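Local coordinates for aminotransferase, class V family protein (Trichomonas vaginalis, PDB 5F8V) that probably transfers the amino group between O-phospho-L-serine and 2-oxoglutarate with the help of pyridoxal phosphate, a step in L-serine biosynthesis, at residues Asn88-His93 with Pro118-Asn123. Numbering follows the deposited sequence.
Sequences NFIGEH and PGVTVN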
loop_
_atom_site.group_PDB
_atom_site.type_symbol
_atom_site.label_atom_id
_atom_site.label_comp_id
_atom_site.label_asym_id
_atom_site.label_seq_id
_atom_site.Cartn_x
_atom_site.Cartn_y
_atom_site.Cartn_z
ATOM N N ASN A 88 1.025 -13.027 13.895
ATOM C CA ASN A 88 2.223 -13.755 13.475
ATOM C C ASN A 88 3.129 -14.294 14.584
ATOM O O ASN A 88 3.800 -15.306 14.373
ATOM C CB ASN A 88 3.075 -12.870 12.536
ATOM C CG ASN A 88 2.545 -12.840 11.113
ATOM O OD1 ASN A 88 2.875 -13.709 10.302
ATOM N ND2 ASN A 88 1.744 -11.824 10.789
ATOM N N PHE A 89 3.183 -13.622 15.737
ATOM C CA PHE A 89 4.248 -13.878 16.726
ATOM C C PHE A 89 3.831 -14.229 18.159
ATOM O O PHE A 89 4.705 -14.467 18.999
ATOM C CB PHE A 89 5.213 -12.683 16.782
ATOM C CG PHE A 89 5.861 -12.355 15.468
ATOM C CD1 PHE A 89 6.619 -13.308 14.784
ATOM C CD2 PHE A 89 5.747 -11.075 14.919
ATOM C CE1 PHE A 89 7.222 -12.995 13.575
ATOM C CE2 PHE A 89 6.351 -10.764 13.716
ATOM C CZ PHE A 89 7.090 -11.726 13.047
ATOM N N ILE A 90 2.534 -14.252 18.459
ATOM C CA ILE A 90 2.077 -14.780 19.749
ATOM C C ILE A 90 2.472 -16.259 19.870
ATOM O O ILE A 90 2.939 -16.696 20.918
ATOM C CB ILE A 90 0.549 -14.606 19.945
ATOM C CG1 ILE A 90 0.231 -13.124 20.185
ATOM C CG2 ILE A 90 0.038 -15.446 21.120
ATOM C CD1 ILE A 90 -1.242 -12.789 20.134
ATOM N N GLY A 91 2.292 -17.007 18.787
ATOM C CA GLY A 91 2.487 -18.450 18.786
ATOM C C GLY A 91 1.523 -19.097 19.763
ATOM O O GLY A 91 0.330 -18.793 19.754
ATOM N N GLU A 92 2.064 -19.953 20.628
ATOM C CA GLU A 92 1.305 -20.624 21.679
ATOM C C GLU A 92 1.540 -19.975 23.045
ATOM O O GLU A 92 1.106 -20.522 24.057
ATOM C CB GLU A 92 1.698 -22.114 21.760
ATOM C CG GLU A 92 1.654 -22.893 20.449
ATOM C CD GLU A 92 0.243 -23.278 20.009
ATOM O OE1 GLU A 92 -0.747 -22.654 20.466
ATOM O OE2 GLU A 92 0.129 -24.212 19.180
ATOM N N HIS A 93 2.212 -18.823 23.086
ATOM C CA HIS A 93 2.477 -18.135 24.355
ATOM C C HIS A 93 1.195 -17.551 24.945
ATOM O O HIS A 93 0.247 -17.256 24.220
ATOM C CB HIS A 93 3.523 -17.039 24.173
ATOM C CG HIS A 93 4.861 -17.555 23.743
ATOM N ND1 HIS A 93 5.228 -17.654 22.420
ATOM C CD2 HIS A 93 5.911 -18.018 24.461
ATOM C CE1 HIS A 93 6.446 -18.158 22.340
ATOM N NE2 HIS A 93 6.883 -18.390 23.564
ATOM N N PRO A 118 -7.993 -15.069 22.390
ATOM C CA PRO A 118 -8.335 -15.822 23.604
ATOM C C PRO A 118 -7.115 -16.398 24.310
ATOM O O PRO A 118 -6.227 -16.956 23.654
ATOM C CB PRO A 118 -9.220 -16.956 23.071
ATOM C CG PRO A 118 -9.899 -16.355 21.901
ATOM C CD PRO A 118 -8.861 -15.465 21.263
ATOM N N GLY A 119 -7.063 -16.218 25.628
ATOM C CA GLY A 119 -6.015 -16.799 26.459
ATOM C C GLY A 119 -4.678 -16.085 26.422
ATOM O O GLY A 119 -3.678 -16.656 26.850
ATOM N N VAL A 120 -4.645 -14.848 25.915
ATOM C CA VAL A 120 -3.405 -14.078 25.849
ATOM C C VAL A 120 -3.546 -12.823 26.692
ATOM O O VAL A 120 -4.430 -12.000 26.442
ATOM C CB VAL A 120 -3.014 -13.694 24.406
ATOM C CG1 VAL A 120 -1.678 -12.968 24.393
ATOM C CG2 VAL A 120 -2.939 -14.935 23.517
ATOM N N THR A 121 -2.672 -12.691 27.689
ATOM C CA THR A 121 -2.608 -11.491 28.520
ATOM C C THR A 121 -1.851 -10.400 27.749
ATOM O O THR A 121 -0.672 -10.558 27.467
ATOM C CB THR A 121 -1.905 -11.781 29.867
ATOM O OG1 THR A 121 -2.596 -12.836 30.556
ATOM C CG2 THR A 121 -1.879 -10.547 30.762
ATOM N N VAL A 122 -2.541 -9.315 27.404
ATOM C CA VAL A 122 -1.919 -8.164 26.752
ATOM C C VAL A 122 -1.501 -7.171 27.838
ATOM O O VAL A 122 -2.318 -6.410 28.348
ATOM C CB VAL A 122 -2.868 -7.496 25.743
ATOM C CG1 VAL A 122 -2.136 -6.401 24.965
ATOM C CG2 VAL A 122 -3.461 -8.537 24.793
ATOM N N ASN A 123 -0.216 -7.195 28.179
ATOM C CA ASN A 123 0.300 -6.488 29.335
ATOM C C ASN A 123 1.031 -5.208 28.937
ATOM O O ASN A 123 1.931 -5.241 28.099
ATOM C CB ASN A 123 1.244 -7.410 30.107
ATOM C CG ASN A 123 1.760 -6.781 31.386
ATOM O OD1 ASN A 123 0.992 -6.210 32.156
ATOM N ND2 ASN A 123 3.066 -6.873 31.612
#
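Val120 meets Ile90 methyl to methyl, tip to tip, where the chain leaving helix 78-89 passes the start of strand 121-124, outermost of the mixed sheet within this chain. From its CB, Val120 sends out two branches. CG1 stands anti to the backbone N (chi1 -177°), which leaves CG2 beside that N and turned to Ile90. This second methyl lies 3.9 Å from Ile90 CG2. It also rests 4.0 Å from His93 O, a van der Waals approach. Ile90 offers its short branch here, while CD1 of its longer one is a looser neighbour, 4.4 Å from Val120 CG2; the side chain also touches Val96 of strand 95-98, which helix 103-115 links to 121-124 as a beta-alpha-beta unit of the aminotransferase fold. Two beta-branched residues suit such a place, since each has a methyl close to its backbone.

Ile90 also opens a type II' turn that closes at His93, bringing His93 O beside Val120 CG2. Gly91, second in the turn, combines phi 61° with psi -130°, a pairing that strongly favours a residue without a side chain. Ile90 O accepts two bonds from opposite faces of its carbonyl plane: His93 N at 3.1 Å closes the turn, and His93 ND1 at 2.9 Å adds a second. A carbonyl oxygen can only accept, so ND1 is the donor; the oxygen lies in the imidazole plane, where the N-H points well at it. Across the segments the attraction is thus mainly van der Waals and small, burying 114 Å² in all, whereas the polar bonds that shape the turn stay within 88-93.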